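Local coordinates for protein Exo-arabinanase (Penicillium chrysogenum, PDB 3A72) that probably releases arabinobiose from the ends of alpha-1,5-linked arabinan chains as an exo-acting glycosyl hydrolase with a beta-propeller fold, at residues Thr10-Leu24 with Asn332-Val346. Sequence-based numbering, arbitrary orientation.
Sequences TIFSPPSDYIVPRTL and NSAGVLLGENNRVSV
The side chains of Asn-342 and Thr-23 lie alongside each other, pointing opposite ways, and between them they show how a few polar side chains can tie a loop to the start of a strand far away in sequence. The Asn-342 amide uses ND2 twice in its own plane: it donates to Thr-23 O at 2.9 Å, nearly along the C=O axis, and to Val-336 O of its own loop at 2.9 Å. OD1 takes the N-H of Val-336, which comes from above the amide's carbonyl plane, so both ends of the amide are engaged and its rotation is fixed. Thr-23 answers through OG1, which chi1 of 62° sets between its backbone N and carbonyl carbon, giving its proton to Ala-334 O at 2.9 Å. Its other flank meets Val-344, whose CG2 lies 3.8 Å from Thr-23 CB, while CG1 of the same valine packs on Ile-11. There a classic beta bulge lets Ile-11 N and Phe-12 N share Val-344 O from one face of its plane. The Arg-343 side chain runs across that of Thr-10, nearly perpendicular to it, NH2 meeting OG1 in the guanidinium plane at 3.2 Å; Asn-8 also accepts from NH2. At the far end Arg-22 holds Ser-16 O between NE and NH2, and a water joins its NH1 to Pro-21 O, Gly-339 O and Asn-342 N. Leu-24 CD2 touches Leu-337 CD2 at 3.8 Å, and both leucines contact the bound arabinofuranose. The contact thus joins the four-stranded sheet closed by strand 6-10 to the next one, beginning at strand 23-30, and its amide and water bonds probably help hold the Leu-337 loop in shape beside the sugar.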
ATOM      1  N   THR A  10      -1.022   8.862 -18.303  1.00  7.77           N
ATOM      2  CA  THR A  10       0.363   8.626 -17.925  1.00  7.84           C
ATOM      3  C   THR A  10       0.853   9.616 -16.878  1.00  7.82           C
ATOM      4  O   THR A  10       0.820  10.833 -17.088  1.00 11.04           O
ATOM      5  CB  THR A  10       1.285   8.796 -19.107  1.00 10.01           C
ATOM      6  OG1 THR A  10       0.853   8.024 -20.143  1.00 14.57           O
ATOM      7  CG2 THR A  10       2.693   8.330 -18.785  1.00 12.25           C
ATOM      8  N   ILE A  11       1.289   9.107 -15.758  1.00  6.45           N
ATOM      9  CA  ILE A  11       1.960   9.921 -14.768  1.00  6.66           C
ATOM     10  C   ILE A  11       3.450  10.003 -15.069  1.00  6.76           C
ATOM     11  O   ILE A  11       4.051  11.076 -15.034  1.00  8.91           O
ATOM     12  CB  ILE A  11       1.748   9.358 -13.325  1.00  6.10           C
ATOM     13  CG1 ILE A  11       0.251   9.282 -12.993  1.00  6.39           C
ATOM     14  CG2 ILE A  11       2.541  10.193 -12.334  1.00  7.06           C
ATOM     15  CD1 ILE A  11      -0.067   8.843 -11.588  1.00  7.16           C
ATOM     16  N   PHE A  12       4.058   8.839 -15.365  1.00  6.82           N
ATOM     17  CA  PHE A  12       5.482   8.760 -15.660  1.00  7.11           C
ATOM     18  C   PHE A  12       5.768   7.574 -16.559  1.00  7.28           C
ATOM     19  O   PHE A  12       5.363   6.429 -16.239  1.00  8.29           O
ATOM     20  CB  PHE A  12       6.286   8.595 -14.362  1.00  7.75           C
ATOM     21  CG  PHE A  12       7.774   8.418 -14.528  1.00  7.87           C
ATOM     22  CD1 PHE A  12       8.549   9.379 -15.111  1.00 10.01           C
ATOM     23  CD2 PHE A  12       8.390   7.269 -14.082  1.00  7.20           C
ATOM     24  CE1 PHE A  12       9.910   9.254 -15.215  1.00 10.98           C
ATOM     25  CE2 PHE A  12       9.754   7.114 -14.176  1.00  7.82           C
ATOM     26  CZ  PHE A  12      10.518   8.102 -14.741  1.00  9.99           C
ATOM     27  N   SER A  13       6.450   7.807 -17.665  1.00  8.15           N
ATOM     28  CA  SER A  13       6.943   6.769 -18.540  1.00  9.60           C
ATOM     29  C   SER A  13       8.446   6.708 -18.403  1.00  9.69           C
ATOM     30  O   SER A  13       9.127   7.700 -18.746  1.00 10.71           O
ATOM     31  CB  SER A  13       6.563   7.020 -20.014  1.00 17.19           C
ATOM     32  OG  SER A  13       6.803   5.854 -20.843  1.00 29.20           O
ATOM     33  N   PRO A  14       9.003   5.649 -17.856  1.00  8.28           N
ATOM     34  CA  PRO A  14      10.412   5.648 -17.495  1.00  8.37           C
ATOM     35  C   PRO A  14      11.319   5.559 -18.730  1.00  9.46           C
ATOM     36  O   PRO A  14      10.957   4.948 -19.748  1.00 11.12           O
ATOM     37  CB  PRO A  14      10.576   4.414 -16.662  1.00  8.73           C
ATOM     38  CG  PRO A  14       9.530   3.458 -17.161  1.00  9.22           C
ATOM     39  CD  PRO A  14       8.347   4.375 -17.448  1.00  9.33           C
ATOM     40  N   PRO A  15      12.526   6.125 -18.589  1.00 10.82           N
ATOM     41  CA  PRO A  15      13.526   5.962 -19.663  1.00 11.75           C
ATOM     42  C   PRO A  15      13.905   4.520 -19.841  1.00 10.84           C
ATOM     43  O   PRO A  15      13.899   3.712 -18.895  1.00  9.95           O
ATOM     44  CB  PRO A  15      14.724   6.724 -19.132  1.00 17.80           C
ATOM     45  CG  PRO A  15      14.326   7.554 -17.995  1.00 15.32           C
ATOM     46  CD  PRO A  15      13.052   6.927 -17.495  1.00 10.99           C
ATOM     47  N   SER A  16      14.288   4.144 -21.070  1.00 13.41           N
ATOM     48  CA  SER A  16      14.603   2.765 -21.344  1.00 14.62           C
ATOM     49  C   SER A  16      15.821   2.276 -20.576  1.00 12.81           C
ATOM     50  O   SER A  16      15.973   1.088 -20.368  1.00 14.75           O
ATOM     51  CB  SER A  16      14.843   2.577 -22.848  1.00 19.66           C
ATOM     52  OG  SER A  16      15.981   3.297 -23.252  1.00 31.94           O
ATOM     53  N   ASP A  17      16.681   3.227 -20.204  1.00 12.99           N
ATOM     54  CA  ASP A  17      17.869   2.872 -19.448  1.00 13.46           C
ATOM     55  C   ASP A  17      17.622   2.680 -17.927  1.00 11.71           C
ATOM     56  O   ASP A  17      18.536   2.298 -17.193  1.00 12.53           O
ATOM     57  CB  ASP A  17      19.062   3.849 -19.562  1.00 17.66           C
ATOM     58  CG  ASP A  17      18.978   5.192 -18.890  1.00 21.84           C
ATOM     59  OD1 ASP A  17      17.886   5.552 -18.515  1.00 21.74           O
ATOM     60  OD2 ASP A  17      19.981   5.920 -18.786  1.00 32.67           O
ATOM     61  N   TYR A  18      16.412   2.890 -17.441  1.00 10.30           N
ATOM     62  CA  TYR A  18      16.070   2.397 -16.124  1.00  8.49           C
ATOM     63  C   TYR A  18      16.132   0.890 -16.173  1.00  8.26           C
ATOM     64  O   TYR A  18      15.995   0.255 -17.206  1.00  9.41           O
ATOM     65  CB  TYR A  18      14.689   2.903 -15.695  1.00  7.86           C
ATOM     66  CG  TYR A  18      14.630   4.266 -15.081  1.00  7.55           C
ATOM     67  CD1 TYR A  18      15.542   5.256 -15.316  1.00  8.26           C
ATOM     68  CD2 TYR A  18      13.552   4.524 -14.212  1.00  7.58           C
ATOM     69  CE1 TYR A  18      15.442   6.508 -14.723  1.00  8.02           C
ATOM     70  CE2 TYR A  18      13.470   5.754 -13.623  1.00  8.04           C
ATOM     71  CZ  TYR A  18      14.395   6.757 -13.879  1.00  7.95           C
ATOM     72  OH  TYR A  18      14.284   7.986 -13.241  1.00  9.59           O
ATOM     73  N   ILE A  19      16.335   0.281 -14.990  1.00  8.01           N
ATOM     74  CA  ILE A  19      16.529  -1.163 -14.903  1.00  8.51           C
ATOM     75  C   ILE A  19      15.199  -1.828 -14.728  1.00  7.67           C
ATOM     76  O   ILE A  19      14.498  -1.464 -13.776  1.00  7.99           O
ATOM     77  CB  ILE A  19      17.472  -1.437 -13.706  1.00  8.88           C
ATOM     78  CG1 ILE A  19      18.779  -0.662 -13.909  1.00 15.25           C
ATOM     79  CG2 ILE A  19      17.708  -2.894 -13.555  1.00 10.53           C
ATOM     80  CD1 ILE A  19      19.710  -0.817 -12.790  1.00 18.77           C
ATOM     81  N   VAL A  20      14.874  -2.803 -15.580  1.00  8.24           N
ATOM     82  CA  VAL A  20      13.614  -3.563 -15.464  1.00  8.27           C
ATOM     83  C   VAL A  20      13.424  -3.993 -14.019  1.00  7.06           C
ATOM     84  O   VAL A  20      14.374  -4.534 -13.428  1.00  8.14           O
ATOM     85  CB  VAL A  20      13.690  -4.763 -16.418  1.00  9.25           C
ATOM     86  CG1 VAL A  20      12.603  -5.801 -16.140  1.00  9.89           C
ATOM     87  CG2 VAL A  20      13.515  -4.298 -17.855  1.00 12.60           C
ATOM     88  N   PRO A  21      12.277  -3.740 -13.404  1.00  6.71           N
ATOM     89  CA  PRO A  21      11.009  -3.347 -14.008  1.00  6.65           C
ATOM     90  C   PRO A  21      10.827  -1.866 -14.283  1.00  5.96           C
ATOM     91  O   PRO A  21       9.789  -1.492 -14.836  1.00  6.62           O
ATOM     92  CB  PRO A  21      10.010  -3.801 -12.933  1.00  6.80           C
ATOM     93  CG  PRO A  21      10.724  -3.567 -11.638  1.00  7.46           C
ATOM     94  CD  PRO A  21      12.127  -4.059 -11.955  1.00  7.54           C
ATOM     95  N   ARG A  22      11.778  -1.025 -13.944  1.00  6.35           N
ATOM     96  CA  ARG A  22      11.819   0.416 -14.196  1.00  6.11           C
ATOM     97  C   ARG A  22      10.954   1.221 -13.219  1.00  5.50           C
ATOM     98  O   ARG A  22      11.435   2.160 -12.583  1.00  6.04           O
ATOM     99  CB  ARG A  22      11.548   0.784 -15.642  1.00  6.96           C
ATOM    100  CG  ARG A  22      12.483   0.102 -16.643  1.00  7.45           C
ATOM    101  CD  ARG A  22      12.409   0.745 -18.013  1.00  8.64           C
ATOM    102  NE  ARG A  22      13.360   0.194 -18.950  1.00 10.35           N
ATOM    103  CZ  ARG A  22      13.135  -0.835 -19.754  1.00 11.65           C
ATOM    104  NH1 ARG A  22      11.962  -1.504 -19.730  1.00 12.13           N
ATOM    105  NH2 ARG A  22      14.109  -1.195 -20.594  1.00 16.72           N
ATOM    106  N   THR A  23       9.675   0.832 -13.138  1.00  5.55           N
ATOM    107  CA  THR A  23       8.766   1.355 -12.129  1.00  4.97           C
ATOM    108  C   THR A  23       8.027   0.166 -11.550  1.00  5.18           C
ATOM    109  O   THR A  23       7.851  -0.860 -12.209  1.00  5.76           O
ATOM    110  CB  THR A  23       7.754   2.366 -12.719  1.00  5.48           C
ATOM    111  OG1 THR A  23       6.908   1.765 -13.716  1.00  6.32           O
ATOM    112  CG2 THR A  23       8.447   3.508 -13.410  1.00  6.47           C
ATOM    113  N   LEU A  24       7.555   0.312 -10.323  1.00  4.88           N
ATOM    114  CA  LEU A  24       6.759  -0.705  -9.654  1.00  4.87           C
ATOM    115  C   LEU A  24       6.162  -0.116  -8.387  1.00  4.47           C
ATOM    116  O   LEU A  24       6.737   0.853  -7.855  1.00  4.74           O
ATOM    117  CB  LEU A  24       7.658  -1.906  -9.226  1.00  4.81           C
ATOM    118  CG  LEU A  24       6.915  -3.236  -8.999  1.00  5.27           C
ATOM    119  CD1 LEU A  24       6.466  -3.862 -10.306  1.00  6.44           C
ATOM    120  CD2 LEU A  24       7.820  -4.203  -8.222  1.00  5.93           C
ATOM    121  N   ASN A 332      -4.542   3.268  -9.748  1.00  4.36           N
ATOM    122  CA  ASN A 332      -3.183   3.712 -10.120  1.00  4.61           C
ATOM    123  C   ASN A 332      -2.268   2.524 -10.199  1.00  4.52           C
ATOM    124  O   ASN A 332      -2.050   1.844  -9.165  1.00  4.95           O
ATOM    125  CB  ASN A 332      -2.745   4.698  -9.052  1.00  4.81           C
ATOM    126  CG  ASN A 332      -1.333   5.177  -9.025  1.00  4.83           C
ATOM    127  OD1 ASN A 332      -0.543   5.179 -10.051  1.00  7.23           O
ATOM    128  ND2 ASN A 332      -0.880   5.577  -7.929  1.00  3.91           N
ATOM    129  N   SER A 333      -1.728   2.232 -11.367  1.00  4.73           N
ATOM    130  CA  SER A 333      -0.767   1.159 -11.560  1.00  4.92           C
ATOM    131  C   SER A 333       0.633   1.718 -11.822  1.00  4.73           C
ATOM    132  O   SER A 333       0.797   2.792 -12.420  1.00  5.74           O
ATOM    133  CB  SER A 333      -1.181   0.275 -12.774  1.00  6.04           C
ATOM    134  OG  SER A 333      -0.261  -0.808 -12.901  1.00 11.84           O
ATOM    135  N   ALA A 334       1.654   0.930 -11.453  1.00  5.36           N
ATOM    136  CA  ALA A 334       3.035   1.197 -11.834  1.00  5.15           C
ATOM    137  C   ALA A 334       3.646   0.036 -12.571  1.00  5.32           C
ATOM    138  O   ALA A 334       4.880  -0.014 -12.746  1.00  6.74           O
ATOM    139  CB  ALA A 334       3.901   1.619 -10.641  1.00  5.58           C
ATOM    140  N   GLY A 335       2.837  -0.919 -13.039  1.00  5.99           N
ATOM    141  CA  GLY A 335       3.334  -2.027 -13.821  1.00  5.94           C
ATOM    142  C   GLY A 335       3.299  -3.333 -13.121  1.00  5.50           C
ATOM    143  O   GLY A 335       2.687  -3.489 -12.058  1.00  6.18           O
ATOM    144  N   VAL A 336       3.929  -4.342 -13.736  1.00  6.71           N
ATOM    145  CA  VAL A 336       3.933  -5.727 -13.242  1.00  7.05           C
ATOM    146  C   VAL A 336       5.338  -6.091 -12.809  1.00  7.09           C
ATOM    147  O   VAL A 336       6.347  -5.495 -13.226  1.00  6.77           O
ATOM    148  CB  VAL A 336       3.411  -6.704 -14.312  1.00  8.78           C
ATOM    149  CG1 VAL A 336       1.973  -6.357 -14.671  1.00 10.50           C
ATOM    150  CG2 VAL A 336       4.294  -6.715 -15.557  1.00 10.33           C
ATOM    151  N   LEU A 337       5.461  -7.113 -11.953  1.00  7.67           N
ATOM    152  CA  LEU A 337       6.760  -7.636 -11.549  1.00  7.90           C
ATOM    153  C   LEU A 337       7.578  -7.994 -12.784  1.00  7.15           C
ATOM    154  O   LEU A 337       7.085  -8.652 -13.714  1.00  8.59           O
ATOM    155  CB  LEU A 337       6.550  -8.915 -10.704  1.00  8.88           C
ATOM    156  CG  LEU A 337       6.045  -8.623  -9.252  1.00  9.82           C
ATOM    157  CD1 LEU A 337       5.540  -9.914  -8.611  1.00 13.85           C
ATOM    158  CD2 LEU A 337       7.113  -7.982  -8.368  1.00 12.18           C
ATOM    159  N   LEU A 338       8.832  -7.557 -12.818  1.00  7.75           N
ATOM    160  CA  LEU A 338       9.758  -7.822 -13.875  1.00  8.58           C
ATOM    161  C   LEU A 338       9.237  -7.365 -15.229  1.00  8.18           C
ATOM    162  O   LEU A 338       9.681  -7.851 -16.287  1.00  9.47           O
ATOM    163  CB  LEU A 338      10.135  -9.315 -13.918  1.00 11.28           C
ATOM    164  CG  LEU A 338      10.769  -9.785 -12.607  1.00 15.84           C
ATOM    165  CD1 LEU A 338      11.116 -11.250 -12.669  1.00 24.56           C
ATOM    166  CD2 LEU A 338      12.040  -8.997 -12.257  1.00 21.05           C
ATOM    167  N   GLY A 339       8.374  -6.356 -15.259  1.00  7.90           N
ATOM    168  CA  GLY A 339       7.796  -5.947 -16.500  1.00  8.33           C
ATOM    169  C   GLY A 339       8.782  -5.294 -17.436  1.00  8.16           C
ATOM    170  O   GLY A 339       9.572  -4.503 -17.010  1.00  8.69           O
ATOM    171  N   GLU A 340       8.669  -5.613 -18.716  1.00  9.82           N
ATOM    172  CA  GLU A 340       9.548  -5.034 -19.747  1.00 10.49           C
ATOM    173  C   GLU A 340       9.040  -3.716 -20.296  1.00 10.25           C
ATOM    174  O   GLU A 340       9.860  -3.027 -20.934  1.00 12.67           O
ATOM    175  CB  GLU A 340       9.711  -6.062 -20.889  1.00 14.61           C
ATOM    176  CG  GLU A 340      10.518  -7.274 -20.440  1.00 17.40           C
ATOM    177  CD  GLU A 340      11.970  -7.082 -20.117  1.00 27.97           C
ATOM    178  OE1 GLU A 340      12.474  -6.027 -20.617  1.00 30.65           O
ATOM    179  OE2 GLU A 340      12.583  -7.948 -19.401  1.00 24.64           O
ATOM    180  N   ASN A 341       7.787  -3.342 -19.984  1.00  9.25           N
ATOM    181  CA  ASN A 341       7.207  -2.106 -20.509  1.00 11.39           C
ATOM    182  C   ASN A 341       6.375  -1.405 -19.455  1.00  9.01           C
ATOM    183  O   ASN A 341       5.285  -0.915 -19.756  1.00 11.47           O
ATOM    184  CB  ASN A 341       6.342  -2.377 -21.768  1.00 20.77           C
ATOM    185  CG  ASN A 341       7.146  -2.913 -22.917  1.00 27.85           C
ATOM    186  OD1 ASN A 341       7.952  -2.135 -23.428  1.00 41.93           O
ATOM    187  ND2 ASN A 341       6.898  -4.150 -23.260  1.00 46.08           N
ATOM    188  N   ASN A 342       6.877  -1.362 -18.212  1.00  7.35           N
ATOM    189  CA  ASN A 342       6.095  -0.733 -17.155  1.00  6.82           C
ATOM    190  C   ASN A 342       6.066   0.797 -17.316  1.00  6.60           C
ATOM    191  O   ASN A 342       7.028   1.400 -17.781  1.00  8.10           O
ATOM    192  CB  ASN A 342       6.671  -1.074 -15.782  1.00  6.61           C
ATOM    193  CG  ASN A 342       6.360  -2.463 -15.318  1.00  6.57           C
ATOM    194  OD1 ASN A 342       5.709  -3.283 -15.983  1.00  7.34           O
ATOM    195  ND2 ASN A 342       6.811  -2.761 -14.091  1.00  6.57           N
ATOM    196  N   ARG A 343       4.965   1.374 -16.848  1.00  6.89           N
ATOM    197  CA  ARG A 343       4.796   2.809 -16.704  1.00  6.92           C
ATOM    198  C   ARG A 343       3.868   3.053 -15.543  1.00  6.21           C
ATOM    199  O   ARG A 343       3.177   2.136 -15.090  1.00  6.17           O
ATOM    200  CB  ARG A 343       4.276   3.464 -18.012  1.00  7.76           C
ATOM    201  CG  ARG A 343       2.991   2.820 -18.494  1.00 12.14           C
ATOM    202  CD  ARG A 343       2.590   3.447 -19.834  1.00 13.09           C
ATOM    203  NE  ARG A 343       1.655   4.502 -19.824  1.00 15.43           N
ATOM    204  CZ  ARG A 343       0.352   4.353 -19.578  1.00 13.66           C
ATOM    205  NH1 ARG A 343      -0.024   3.103 -19.281  1.00 17.60           N
ATOM    206  NH2 ARG A 343      -0.629   5.192 -19.581  1.00 15.54           N
ATOM    207  N   VAL A 344       3.831   4.295 -15.083  1.00  5.88           N
ATOM    208  CA  VAL A 344       2.940   4.696 -14.009  1.00  5.42           C
ATOM    209  C   VAL A 344       1.765   5.413 -14.634  1.00  5.41           C
ATOM    210  O   VAL A 344       1.947   6.406 -15.338  1.00  6.07           O
ATOM    211  CB  VAL A 344       3.656   5.595 -12.980  1.00  5.51           C
ATOM    212  CG1 VAL A 344       2.708   5.837 -11.818  1.00  6.39           C
ATOM    213  CG2 VAL A 344       4.959   4.971 -12.527  1.00  6.67           C
ATOM    214  N   SER A 345       0.554   4.901 -14.387  1.00  5.58           N
ATOM    215  CA  SER A 345      -0.667   5.433 -14.982  1.00  5.43           C
ATOM    216  C   SER A 345      -1.770   5.493 -13.931  1.00  5.30           C
ATOM    217  O   SER A 345      -1.720   4.858 -12.876  1.00  5.27           O
ATOM    218  CB  SER A 345      -1.086   4.630 -16.191  1.00  6.17           C
ATOM    219  OG  SER A 345      -1.484   3.337 -15.864  1.00  6.52           O
ATOM    220  N   VAL A 346      -2.832   6.223 -14.291  1.00  5.41           N
ATOM    221  CA  VAL A 346      -3.965   6.355 -13.421  1.00  5.22           C
ATOM    222  C   VAL A 346      -5.252   6.517 -14.233  1.00  5.39           C
ATOM    223  O   VAL A 346      -5.277   7.168 -15.276  1.00  6.35           O
ATOM    224  CB  VAL A 346      -3.760   7.561 -12.465  1.00  5.81           C
ATOM    225  CG1 VAL A 346      -3.673   8.876 -13.214  1.00  6.82           C
ATOM    226  CG2 VAL A 346      -4.819   7.628 -11.386  1.00  7.80           C
TER
HETATM  227  O   HOH W   1       3.053   6.382 -21.789  1.00 38.07           O
HETATM  228  O   HOH W   2       9.811  -1.873 -17.628  1.00  8.50           O
HETATM  229  O   HOH W   3      13.006  -3.809 -21.792  1.00 34.48           O